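Local structure of spindle pole body-associated protein VIK1 (Candida glabrata, 4GKP) at residues Gln117-Ser122 and Leu154-Ile159; Val113-Tyr118 and Gln189-Gln194. The protein probably binds microtubules through this kinesin motor homology domain, as the noncatalytic partner associated with the Kar3 motor. All coordinates share one frame; numbering follows the deposited sequence.

Interaction 1 and interaction 2 both start from strand 112-121, which pairs along one side with strand 183-192. The chain passes V113-Y118 and runs straight on into Q117-S122, Q117 and Y118 belonging to both contacts. After the strand it returns at L154-I159, where interaction 1 closes a loop of 31 intervening residues. Further on, Q189-Q194 reaches V113-Y118 and closes the longer loop of interaction 2, which encloses the whole of L154-I159. The two contacts meet where the carbonyl of I159 lies 2.7 Å from the L116 nitrogen, a probable hydrogen bond, and where L158 packs on T115 and Q189. Together they tie the strand to a neighbouring strand and to a covering loop.

Interaction 1: residues Gln117-Ser122 and Leu154-Ile159; sequences QYVMLS and LGSTLI
The carboxamide of Q117 reaches into the turn at L154-S156, where its NE2 donates to two backbone carbonyls. The bond from Q117 NE2 to S156 O, 2.8 Å, lies close to the amide plane and is fairly straight (161° at the hydrogen). That from NE2 to L154 O, 3.1 Å, is more bent, NE2 standing well above this carbonyl plane. Two acceptors thus use both protons of one nitrogen and fix the amide rotation. With CG anti to the carbonyl carbon (chi1 -70°) and an extended chain, the Q117 side chain runs roughly antiparallel to that of L154, with OE1 beside L154 CB; Q117 CG comes 3.3 Å from T157 O.

Two residues along the strand, V119 divides its methyls between the ends of L154-S156: CG1 packs 3.4 Å from S156 OG, while CG2 meets L154 CD2 at 4.0 Å. A water bridges the two segments, accepting from Y118 N at 2.9 Å, hydrogen-bonding S156 OG at 2.6 Å and lying 2.8 Å from T157 O, to which it can donate. T157 OG1 is bonded to D129.

This loop, between strands 152-154 and 159-160, lies against the Q117/V119 side of strand 112-121 and along its edge within the kinesin-like domain. On the other face the Y118 ring stacks on F97 and its hydroxyl bonds E207. Further along the Q117/V119 side, L121 packs on strand 183-192 and helix 230-241.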
loop_
_atom_site.group_PDB
_atom_site.type_symbol
_atom_site.label_atom_id
_atom_site.label_comp_id
_atom_site.label_asym_id
_atom_site.label_seq_id
_atom_site.Cartn_x
_atom_site.Cartn_y
_atom_site.Cartn_z
ATOM N N GLN A 117 -11.081 -1.374 8.994
ATOM C CA GLN A 117 -10.601 -0.697 10.188
ATOM C C GLN A 117 -9.373 0.092 9.782
ATOM O O GLN A 117 -8.551 -0.391 9.010
ATOM C CB GLN A 117 -10.223 -1.699 11.255
ATOM C CG GLN A 117 -11.408 -2.416 11.869
ATOM C CD GLN A 117 -10.958 -3.574 12.733
ATOM O OE1 GLN A 117 -10.333 -4.529 12.239
ATOM N NE2 GLN A 117 -11.221 -3.477 14.036
ATOM N N TYR A 118 -9.234 1.291 10.320
ATOM C CA TYR A 118 -8.219 2.219 9.847
ATOM C C TYR A 118 -7.535 2.922 11.017
ATOM O O TYR A 118 -8.157 3.709 11.726
ATOM C CB TYR A 118 -8.895 3.250 8.932
ATOM C CG TYR A 118 -7.977 4.190 8.173
ATOM C CD1 TYR A 118 -6.643 3.867 7.921
ATOM C CD2 TYR A 118 -8.471 5.378 7.655
ATOM C CE1 TYR A 118 -5.828 4.709 7.203
ATOM C CE2 TYR A 118 -7.665 6.236 6.940
ATOM C CZ TYR A 118 -6.348 5.897 6.718
ATOM O OH TYR A 118 -5.562 6.759 5.997
ATOM N N VAL A 119 -6.249 2.667 11.208
ATOM C CA VAL A 119 -5.536 3.334 12.285
ATOM C C VAL A 119 -4.225 4.005 11.855
ATOM O O VAL A 119 -3.545 3.538 10.947
ATOM C CB VAL A 119 -5.226 2.357 13.442
ATOM C CG1 VAL A 119 -6.507 1.880 14.128
ATOM C CG2 VAL A 119 -4.386 1.179 12.962
ATOM N N MET A 120 -3.868 5.093 12.534
ATOM C CA MET A 120 -2.492 5.571 12.534
ATOM C C MET A 120 -1.691 4.847 13.625
ATOM O O MET A 120 -2.077 4.838 14.784
ATOM C CB MET A 120 -2.442 7.085 12.745
ATOM C CG MET A 120 -1.105 7.694 12.332
ATOM S SD MET A 120 -0.408 8.885 13.492
ATOM C CE MET A 120 -0.348 7.937 15.021
ATOM N N LEU A 121 -0.588 4.215 13.247
ATOM C CA LEU A 121 0.257 3.483 14.196
ATOM C C LEU A 121 1.589 4.196 14.429
ATOM O O LEU A 121 2.097 4.854 13.520
ATOM C CB LEU A 121 0.549 2.080 13.670
ATOM C CG LEU A 121 -0.218 0.881 14.196
ATOM C CD1 LEU A 121 0.530 -0.381 13.792
ATOM C CD2 LEU A 121 -0.373 0.951 15.706
ATOM N N SER A 122 2.154 4.042 15.630
ATOM C CA SER A 122 3.466 4.623 15.984
ATOM C C SER A 122 4.472 3.569 16.436
ATOM O O SER A 122 5.662 3.859 16.627
ATOM C CB SER A 122 3.310 5.687 17.072
ATOM O OG SER A 122 2.809 6.898 16.519
ATOM N N LEU A 154 -7.098 -5.853 15.316
ATOM C CA LEU A 154 -7.242 -4.441 15.650
ATOM C C LEU A 154 -8.519 -4.283 16.444
ATOM O O LEU A 154 -9.550 -4.924 16.139
ATOM C CB LEU A 154 -7.355 -3.572 14.390
ATOM C CG LEU A 154 -6.151 -3.138 13.550
ATOM C CD1 LEU A 154 -5.459 -4.316 12.889
ATOM C CD2 LEU A 154 -6.607 -2.169 12.471
ATOM N N GLY A 155 -8.477 -3.414 17.444
ATOM C CA GLY A 155 -9.642 -3.223 18.281
ATOM C C GLY A 155 -10.318 -1.918 17.991
ATOM O O GLY A 155 -11.167 -1.464 18.759
ATOM N N SER A 156 -9.945 -1.294 16.883
ATOM C CA SER A 156 -10.547 -0.023 16.523
ATOM C C SER A 156 -11.895 -0.212 15.817
ATOM O O SER A 156 -12.259 -1.325 15.450
ATOM C CB SER A 156 -9.586 0.779 15.659
ATOM O OG SER A 156 -9.368 0.139 14.418
ATOM N N THR A 157 -12.609 0.895 15.628
ATOM C CA THR A 157 -13.898 0.948 14.959
ATOM C C THR A 157 -13.934 0.177 13.625
ATOM O O THR A 157 -13.054 0.338 12.763
ATOM C CB THR A 157 -14.275 2.423 14.691
ATOM O OG1 THR A 157 -14.067 3.191 15.891
ATOM C CG2 THR A 157 -15.730 2.573 14.200
ATOM N N LEU A 158 -14.974 -0.635 13.450
ATOM C CA LEU A 158 -15.116 -1.419 12.227
ATOM C C LEU A 158 -16.357 -0.945 11.491
ATOM O O LEU A 158 -17.395 -0.726 12.101
ATOM C CB LEU A 158 -15.188 -2.917 12.559
ATOM C CG LEU A 158 -15.372 -3.938 11.419
ATOM C CD1 LEU A 158 -14.689 -5.259 11.741
ATOM C CD2 LEU A 158 -16.852 -4.145 11.111
ATOM N N ILE A 159 -16.230 -0.739 10.189
ATOM C CA ILE A 159 -17.373 -0.459 9.345
ATOM C C ILE A 159 -17.380 -1.451 8.180
ATOM O O ILE A 159 -16.355 -2.066 7.874
ATOM C CB ILE A 159 -17.395 0.994 8.797
ATOM C CG1 ILE A 159 -16.242 1.259 7.810
ATOM C CG2 ILE A 159 -17.457 2.013 9.935
ATOM C CD1 ILE A 159 -16.413 2.539 7.011
HETATM O O HOH W 1 -10.621 1.778 12.786
#

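Interaction 2: residues Val113-Tyr118 and Gln189-Gln194; sequences VITLQY and QFFCLQ
V113 and F191 form a hydrogen-bonded pair in the antiparallel ladder that joins strands 112-121 and 183-192 within the mixed sheet of the kinesin motor-like fold. The N-H and C=O of both residues are satisfied: F191 N gives a nearly straight bond of 2.8 Å to V113 O, and V113 N reaches F191 O at 3.0 Å. The second such pair, T115 with Q189, repeats the pattern, T115 N donating to Q189 O at 3.0 Å and Q189 N to T115 O at 3.1 Å. Q189 N also bonds T115 OG1 weakly, chi1 (68°) setting this oxygen between backbone N and carbonyl carbon. T115 OG1 lies 3.2 Å from Q189 OE1, a possible bond that competes with another acceptor. Q189 O also receives a CA-H...O contact from I114.

I114 and F190, the intervening non-hydrogen-bonded pair, face the other side of the sheet, where F104 and F112 approach the F190 ring edge-to-face. Their backbone bonds turn outward, I114 to L161 and F190 to I201. The two side chains extend alongside each other, with I114 CD1 3.6 Å from F190 CE2. I114 CG2 sits over the face of the F190 ring, a CH-pi contact 4.2 Å from the centroid and 10° off the normal.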
loop_
_atom_site.group_PDB
_atom_site.type_symbol
_atom_site.label_atom_id
_atom_site.label_comp_id
_atom_site.label_asym_id
_atom_site.label_seq_id
_atom_site.Cartn_x
_atom_site.Cartn_y
_atom_site.Cartn_z
ATOM N N VAL A 113 -18.771 -9.494 1.500
ATOM C CA VAL A 113 -18.987 -8.501 2.550
ATOM C C VAL A 113 -17.581 -8.048 2.981
ATOM O O VAL A 113 -16.705 -8.882 3.265
ATOM C CB VAL A 113 -19.810 -9.079 3.728
ATOM C CG1 VAL A 113 -19.682 -8.223 4.994
ATOM C CG2 VAL A 113 -21.273 -9.243 3.320
ATOM N N ILE A 114 -17.350 -6.735 2.981
ATOM C CA ILE A 114 -16.011 -6.191 3.203
ATOM C C ILE A 114 -16.060 -5.210 4.355
ATOM O O ILE A 114 -16.873 -4.290 4.341
ATOM C CB ILE A 114 -15.452 -5.435 1.965
ATOM C CG1 ILE A 114 -15.603 -6.263 0.686
ATOM C CG2 ILE A 114 -13.979 -5.036 2.208
ATOM C CD1 ILE A 114 -15.412 -5.485 -0.606
ATOM N N THR A 115 -15.197 -5.418 5.343
ATOM C CA THR A 115 -15.091 -4.519 6.484
ATOM C C THR A 115 -13.816 -3.689 6.390
ATOM O O THR A 115 -12.854 -4.075 5.718
ATOM C CB THR A 115 -15.040 -5.271 7.838
ATOM O OG1 THR A 115 -13.814 -6.004 7.942
ATOM C CG2 THR A 115 -16.181 -6.231 7.973
ATOM N N LEU A 116 -13.808 -2.549 7.072
ATOM C CA LEU A 116 -12.611 -1.739 7.157
ATOM C C LEU A 116 -12.343 -1.327 8.604
ATOM O O LEU A 116 -13.257 -1.025 9.352
ATOM C CB LEU A 116 -12.733 -0.516 6.247
ATOM C CG LEU A 116 -11.673 0.593 6.340
ATOM C CD1 LEU A 116 -10.304 0.059 5.922
ATOM C CD2 LEU A 116 -12.067 1.825 5.519
ATOM N N GLN A 117 -11.081 -1.374 8.994
ATOM C CA GLN A 117 -10.601 -0.697 10.188
ATOM C C GLN A 117 -9.373 0.092 9.782
ATOM O O GLN A 117 -8.551 -0.391 9.010
ATOM C CB GLN A 117 -10.223 -1.699 11.255
ATOM C CG GLN A 117 -11.408 -2.416 11.869
ATOM C CD GLN A 117 -10.958 -3.574 12.733
ATOM O OE1 GLN A 117 -10.333 -4.529 12.239
ATOM N NE2 GLN A 117 -11.221 -3.477 14.036
ATOM N N TYR A 118 -9.234 1.291 10.320
ATOM C CA TYR A 118 -8.219 2.219 9.847
ATOM C C TYR A 118 -7.535 2.922 11.017
ATOM O O TYR A 118 -8.157 3.709 11.726
ATOM C CB TYR A 118 -8.895 3.250 8.932
ATOM C CG TYR A 118 -7.977 4.190 8.173
ATOM C CD1 TYR A 118 -6.643 3.867 7.921
ATOM C CD2 TYR A 118 -8.471 5.378 7.655
ATOM C CE1 TYR A 118 -5.828 4.709 7.203
ATOM C CE2 TYR A 118 -7.665 6.236 6.940
ATOM C CZ TYR A 118 -6.348 5.897 6.718
ATOM O OH TYR A 118 -5.562 6.759 5.997
ATOM N N GLN A 189 -11.320 -6.819 5.725
ATOM C CA GLN A 189 -11.641 -8.232 5.720
ATOM C C GLN A 189 -12.629 -8.501 4.598
ATOM O O GLN A 189 -13.657 -7.814 4.485
ATOM C CB GLN A 189 -12.266 -8.655 7.054
ATOM C CG GLN A 189 -11.303 -8.710 8.234
ATOM C CD GLN A 189 -12.030 -9.022 9.528
ATOM O OE1 GLN A 189 -12.987 -8.319 9.927
ATOM N NE2 GLN A 189 -11.618 -10.082 10.175
ATOM N N PHE A 190 -12.319 -9.501 3.782
ATOM C CA PHE A 190 -13.209 -9.959 2.702
ATOM C C PHE A 190 -13.848 -11.269 3.122
ATOM O O PHE A 190 -13.132 -12.258 3.349
ATOM C CB PHE A 190 -12.413 -10.189 1.416
ATOM C CG PHE A 190 -12.070 -8.920 0.669
ATOM C CD1 PHE A 190 -11.030 -8.096 1.095
ATOM C CD2 PHE A 190 -12.773 -8.563 -0.492
ATOM C CE1 PHE A 190 -10.711 -6.942 0.384
ATOM C CE2 PHE A 190 -12.459 -7.410 -1.189
ATOM C CZ PHE A 190 -11.449 -6.594 -0.741
ATOM N N PHE A 191 -15.172 -11.254 3.289
ATOM C CA PHE A 191 -15.936 -12.471 3.599
ATOM C C PHE A 191 -16.620 -12.890 2.296
ATOM O O PHE A 191 -17.515 -12.197 1.807
ATOM C CB PHE A 191 -16.954 -12.235 4.741
ATOM C CG PHE A 191 -16.325 -11.867 6.080
ATOM C CD1 PHE A 191 -16.014 -10.531 6.390
ATOM C CD2 PHE A 191 -16.082 -12.841 7.047
ATOM C CE1 PHE A 191 -15.456 -10.197 7.628
ATOM C CE2 PHE A 191 -15.513 -12.520 8.269
ATOM C CZ PHE A 191 -15.204 -11.195 8.567
ATOM N N CYS A 192 -16.151 -13.985 1.702
ATOM C CA CYS A 192 -16.640 -14.428 0.390
ATOM C C CYS A 192 -18.039 -15.015 0.514
ATOM O O CYS A 192 -18.285 -15.895 1.369
ATOM C CB CYS A 192 -15.682 -15.435 -0.261
ATOM S SG CYS A 192 -16.252 -15.942 -1.901
ATOM N N LEU A 193 -18.952 -14.513 -0.315
ATOM C CA LEU A 193 -20.368 -14.898 -0.232
ATOM C C LEU A 193 -20.635 -16.343 -0.666
ATOM O O LEU A 193 -21.657 -16.928 -0.290
ATOM C CB LEU A 193 -21.249 -13.938 -1.035
ATOM C CG LEU A 193 -21.457 -12.565 -0.388
ATOM C CD1 LEU A 193 -22.128 -11.627 -1.383
ATOM C CD2 LEU A 193 -22.249 -12.677 0.913
ATOM N N GLN A 194 -19.708 -16.912 -1.436
ATOM C CA GLN A 194 -19.771 -18.319 -1.812
ATOM C C GLN A 194 -19.507 -19.292 -0.651
ATOM O O GLN A 194 -19.802 -20.480 -0.771
ATOM C CB GLN A 194 -18.809 -18.588 -2.962
ATOM C CG GLN A 194 -19.340 -18.091 -4.303
#